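Local coordinates for ParA (Salmonella enterica subsp. enterica serovar Newport str. SL317, PDB 3EZF), which probably acts in plasmid partition as a DNA-binding P-loop ATPase whose role as a transcriptional regulator depends on ADP, at residues 277-288 and 326-337. Sequence-based numbering, arbitrary orientation.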
loop_
_atom_site.group_PDB
_atom_site.type_symbol
_atom_site.label_atom_id
_atom_site.label_comp_id
_atom_site.label_asym_id
_atom_site.label_seq_id
_atom_site.Cartn_x
_atom_site.Cartn_y
_atom_site.Cartn_z
ATOM N N THR A 277 -7.948 -0.242 -14.245
ATOM C CA THR A 277 -7.393 1.114 -14.283
ATOM C C THR A 277 -8.147 2.077 -13.375
ATOM O O THR A 277 -9.371 2.183 -13.445
ATOM C CB THR A 277 -7.397 1.694 -15.713
ATOM O OG1 THR A 277 -6.655 0.828 -16.579
ATOM C CG2 THR A 277 -6.753 3.074 -15.731
ATOM N N PRO A 278 -7.417 2.783 -12.498
ATOM C CA PRO A 278 -8.032 3.739 -11.578
ATOM C C PRO A 278 -8.538 4.973 -12.312
ATOM O O PRO A 278 -7.971 5.375 -13.331
ATOM C CB PRO A 278 -6.890 4.087 -10.625
ATOM C CG PRO A 278 -6.011 2.881 -10.677
ATOM C CD PRO A 278 -6.007 2.561 -12.142
ATOM N N PRO A 279 -9.617 5.590 -11.796
ATOM C CA PRO A 279 -10.244 6.793 -12.362
ATOM C C PRO A 279 -9.403 8.043 -12.079
ATOM O O PRO A 279 -9.237 8.909 -12.944
ATOM C CB PRO A 279 -11.593 6.834 -11.651
ATOM C CG PRO A 279 -11.245 6.308 -10.283
ATOM C CD PRO A 279 -10.369 5.112 -10.621
ATOM N N ALA A 280 -8.877 8.110 -10.856
ATOM C CA ALA A 280 -8.044 9.219 -10.391
ATOM C C ALA A 280 -7.049 9.725 -11.434
ATOM O O ALA A 280 -6.164 8.994 -11.878
ATOM C CB ALA A 280 -7.301 8.803 -9.123
ATOM N N GLN A 281 -7.196 10.991 -11.807
ATOM C CA GLN A 281 -6.332 11.615 -12.801
ATOM C C GLN A 281 -4.851 11.275 -12.601
ATOM O O GLN A 281 -4.116 11.097 -13.573
ATOM C CB GLN A 281 -6.535 13.139 -12.779
ATOM C CG GLN A 281 -6.774 13.765 -14.154
ATOM C CD GLN A 281 -5.552 14.482 -14.712
ATOM O OE1 GLN A 281 -4.467 13.907 -14.827
ATOM N NE2 GLN A 281 -5.729 15.748 -15.069
ATOM N N VAL A 282 -4.415 11.173 -11.349
ATOM C CA VAL A 282 -3.014 10.864 -11.060
ATOM C C VAL A 282 -2.726 9.371 -11.157
ATOM O O VAL A 282 -1.676 8.961 -11.655
ATOM C CB VAL A 282 -2.604 11.364 -9.654
ATOM C CG1 VAL A 282 -1.243 10.803 -9.278
ATOM C CG2 VAL A 282 -2.551 12.887 -9.642
ATOM N N ASP A 283 -3.664 8.566 -10.672
ATOM C CA ASP A 283 -3.526 7.117 -10.703
ATOM C C ASP A 283 -3.538 6.628 -12.148
ATOM O O ASP A 283 -2.995 5.572 -12.468
ATOM C CB ASP A 283 -4.665 6.470 -9.908
ATOM C CG ASP A 283 -4.565 6.744 -8.410
ATOM O OD1 ASP A 283 -4.304 7.908 -8.030
ATOM O OD2 ASP A 283 -4.754 5.794 -7.618
ATOM N N PHE A 284 -4.167 7.410 -13.017
ATOM C CA PHE A 284 -4.241 7.093 -14.441
ATOM C C PHE A 284 -2.824 7.179 -15.024
ATOM O O PHE A 284 -2.425 6.402 -15.899
ATOM C CB PHE A 284 -5.164 8.095 -15.148
ATOM C CG PHE A 284 -5.150 7.986 -16.646
ATOM C CD1 PHE A 284 -5.594 6.826 -17.279
ATOM C CD2 PHE A 284 -4.675 9.040 -17.423
ATOM C CE1 PHE A 284 -5.563 6.714 -18.665
ATOM C CE2 PHE A 284 -4.637 8.945 -18.814
ATOM C CZ PHE A 284 -5.080 7.775 -19.438
ATOM N N HIS A 285 -2.059 8.134 -14.530
ATOM C CA HIS A 285 -0.712 8.286 -15.015
ATOM C C HIS A 285 0.121 7.066 -14.614
ATOM O O HIS A 285 0.809 6.481 -15.450
ATOM C CB HIS A 285 -0.104 9.568 -14.449
ATOM C CG HIS A 285 1.192 9.945 -15.079
ATOM N ND1 HIS A 285 2.335 9.182 -14.947
ATOM C CD2 HIS A 285 1.536 10.992 -15.867
ATOM C CE1 HIS A 285 3.322 9.742 -15.624
ATOM N NE2 HIS A 285 2.858 10.844 -16.192
ATOM N N SER A 286 0.037 6.675 -13.343
ATOM C CA SER A 286 0.794 5.537 -12.812
ATOM C C SER A 286 0.556 4.226 -13.527
ATOM O O SER A 286 1.500 3.541 -13.925
ATOM C CB SER A 286 0.481 5.327 -11.335
ATOM O OG SER A 286 1.025 6.370 -10.559
ATOM N N THR A 287 -0.712 3.867 -13.673
ATOM C CA THR A 287 -1.054 2.619 -14.331
ATOM C C THR A 287 -0.441 2.541 -15.727
ATOM O O THR A 287 0.007 1.472 -16.157
ATOM C CB THR A 287 -2.580 2.445 -14.392
ATOM O OG1 THR A 287 -3.114 2.578 -13.066
ATOM C CG2 THR A 287 -2.943 1.063 -14.924
ATOM N N LEU A 288 -0.404 3.678 -16.420
ATOM C CA LEU A 288 0.169 3.738 -17.765
ATOM C C LEU A 288 1.664 3.548 -17.653
ATOM O O LEU A 288 2.268 2.771 -18.388
ATOM C CB LEU A 288 -0.108 5.088 -18.431
ATOM C CG LEU A 288 -1.538 5.418 -18.850
ATOM C CD1 LEU A 288 -1.522 6.715 -19.628
ATOM C CD2 LEU A 288 -2.099 4.308 -19.709
ATOM N N HIS A 326 -12.032 12.253 -14.599
ATOM C CA HIS A 326 -12.210 10.813 -14.389
ATOM C C HIS A 326 -12.919 10.135 -15.570
ATOM O O HIS A 326 -12.749 8.938 -15.802
ATOM C CB HIS A 326 -12.968 10.557 -13.078
ATOM C CG HIS A 326 -12.263 11.079 -11.860
ATOM N ND1 HIS A 326 -12.699 10.824 -10.578
ATOM C CD2 HIS A 326 -11.164 11.864 -11.730
ATOM C CE1 HIS A 326 -11.905 11.427 -9.712
ATOM N NE2 HIS A 326 -10.963 12.065 -10.386
ATOM N N GLU A 327 -13.707 10.912 -16.311
ATOM C CA GLU A 327 -14.421 10.424 -17.492
ATOM C C GLU A 327 -13.516 10.691 -18.705
ATOM O O GLU A 327 -13.717 10.140 -19.790
ATOM C CB GLU A 327 -15.757 11.168 -17.637
ATOM C CG GLU A 327 -16.495 10.956 -18.958
ATOM C CD GLU A 327 -17.844 11.683 -19.011
ATOM O OE1 GLU A 327 -18.399 11.851 -20.124
ATOM O OE2 GLU A 327 -18.356 12.079 -17.937
ATOM N N THR A 328 -12.508 11.537 -18.489
ATOM C CA THR A 328 -11.533 11.921 -19.513
ATOM C C THR A 328 -10.407 10.902 -19.601
ATOM O O THR A 328 -9.903 10.607 -20.688
ATOM C CB THR A 328 -10.903 13.311 -19.207
ATOM O OG1 THR A 328 -11.895 14.334 -19.369
ATOM C CG2 THR A 328 -9.719 13.590 -20.135
ATOM N N SER A 329 -10.001 10.382 -18.449
ATOM C CA SER A 329 -8.941 9.387 -18.418
ATOM C C SER A 329 -9.573 8.069 -18.844
ATOM O O SER A 329 -8.884 7.090 -19.124
ATOM C CB SER A 329 -8.323 9.280 -17.011
ATOM O OG SER A 329 -9.240 8.797 -16.047
ATOM N N HIS A 330 -10.902 8.064 -18.895
ATOM C CA HIS A 330 -11.656 6.887 -19.309
ATOM C C HIS A 330 -11.584 6.770 -20.830
ATOM O O HIS A 330 -11.407 5.677 -21.377
ATOM C CB HIS A 330 -13.120 7.015 -18.891
ATOM C CG HIS A 330 -13.974 5.874 -19.337
ATOM N ND1 HIS A 330 -15.330 5.990 -19.541
ATOM C CD2 HIS A 330 -13.666 4.577 -19.597
ATOM C CE1 HIS A 330 -15.824 4.819 -19.907
ATOM N NE2 HIS A 330 -14.834 3.948 -19.947
ATOM N N SER A 331 -11.737 7.911 -21.501
ATOM C CA SER A 331 -11.690 7.984 -22.956
ATOM C C SER A 331 -10.281 7.635 -23.407
ATOM O O SER A 331 -10.089 7.068 -24.474
ATOM C CB SER A 331 -12.063 9.397 -23.423
ATOM O OG SER A 331 -11.977 9.517 -24.831
ATOM N N LEU A 332 -9.302 7.977 -22.575
ATOM C CA LEU A 332 -7.898 7.691 -22.861
ATOM C C LEU A 332 -7.590 6.217 -22.580
ATOM O O LEU A 332 -6.580 5.684 -23.041
ATOM C CB LEU A 332 -6.997 8.584 -22.003
ATOM C CG LEU A 332 -7.203 10.088 -22.174
ATOM C CD1 LEU A 332 -6.289 10.846 -21.235
ATOM C CD2 LEU A 332 -6.929 10.467 -23.618
ATOM N N ALA A 333 -8.470 5.569 -21.818
ATOM C CA ALA A 333 -8.315 4.159 -21.475
ATOM C C ALA A 333 -8.548 3.310 -22.720
ATOM O O ALA A 333 -7.726 2.458 -23.071
ATOM C CB ALA A 333 -9.311 3.770 -20.385
ATOM N N ARG A 334 -9.678 3.549 -23.381
ATOM C CA ARG A 334 -10.016 2.822 -24.593
ATOM C C ARG A 334 -8.842 2.862 -25.567
ATOM O O ARG A 334 -8.627 1.919 -26.323
ATOM C CB ARG A 334 -11.273 3.424 -25.229
ATOM C CG ARG A 334 -12.580 2.820 -24.713
ATOM C CD ARG A 334 -13.080 1.727 -25.662
ATOM N NE ARG A 334 -14.204 0.952 -25.131
ATOM C CZ ARG A 334 -15.336 1.476 -24.668
ATOM N NH1 ARG A 334 -15.511 2.793 -24.654
ATOM N NH2 ARG A 334 -16.302 0.678 -24.233
ATOM N N GLU A 335 -8.079 3.952 -25.533
ATOM C CA GLU A 335 -6.908 4.107 -26.397
ATOM C C GLU A 335 -5.951 2.933 -26.244
ATOM O O GLU A 335 -5.957 1.999 -27.044
ATOM C CB GLU A 335 -6.149 5.380 -26.043
ATOM C CG GLU A 335 -6.663 6.635 -26.705
ATOM C CD GLU A 335 -8.044 7.028 -26.241
ATOM O OE1 GLU A 335 -8.977 6.215 -26.416
ATOM O OE2 GLU A 335 -8.194 8.152 -25.706
ATOM N N VAL A 336 -5.125 3.006 -25.204
ATOM C CA VAL A 336 -4.142 1.976 -24.899
ATOM C C VAL A 336 -4.692 0.555 -25.035
ATOM O O VAL A 336 -4.318 -0.189 -25.950
ATOM C CB VAL A 336 -3.575 2.176 -23.466
ATOM C CG1 VAL A 336 -2.668 3.389 -23.436
ATOM C CG2 VAL A 336 -4.706 2.369 -22.476
ATOM N N TYR A 337 -5.588 0.190 -24.125
ATOM C CA TYR A 337 -6.187 -1.133 -24.120
ATOM C C TYR A 337 -6.867 -1.489 -25.439
ATOM O O TYR A 337 -7.173 -2.653 -25.690
ATOM C CB TYR A 337 -7.198 -1.232 -22.981
ATOM C CG TYR A 337 -6.610 -0.927 -21.631
ATOM C CD1 TYR A 337 -6.906 0.258 -20.968
ATOM C CD2 TYR A 337 -5.748 -1.823 -21.022
ATOM C CE1 TYR A 337 -6.354 0.536 -19.726
ATOM C CE2 TYR A 337 -5.192 -1.557 -19.786
ATOM C CZ TYR A 337 -5.494 -0.379 -19.141
ATOM O OH TYR A 337 -4.925 -0.139 -17.915
#
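F284 and S329 meet between two neighbouring helices, a worked example of an aromatic ring packed against a short polar residue. CB of S329 sits over one face of the phenyl ring in a CH-pi contact, 3.6 Å from the ring centroid of F284 and 19° off its normal. CD1 of L288, from the same helix as the ring, lies over the opposite face toward its rim. With CG anti to the backbone N (chi1 171°), F284 sends its ring between the helices, where CZ meets CB of L332 and CE2 lies 3.5 Å from L332 CD1. S329 also binds the loop before helix 281-291: its OG donates to P279 O over 3.1 Å, tilted a little from the carbonyl plane. One short side chain therefore engages the ring by its carbon and the loop by its hydroxyl. H326, a turn earlier, turns a face of its imidazole to the same loop, over P279 C and A280 CA; its CD2 comes 3.7 Å from P279 O, while its ND1 bonds weakly to T321 OG1. In this P-loop NTPase domain, strands 272-277 and 312-317 are adjacent in a parallel sheet, and each leads into one of the two helices; segments 281-288 and 326-337 run nearly parallel, their axes 22° apart and 9.7 Å from each other at closest. Toward the sheet, Y337 OH and T277 OG1 are modelled 2.4 Å apart, too close for the length to be trusted, in what is probably a hydrogen bond given by the tyrosine. At the same level, L288 CD2 touches V336 CG1 at 3.9 Å, and L20 of the second subunit packs on both L288 and L332.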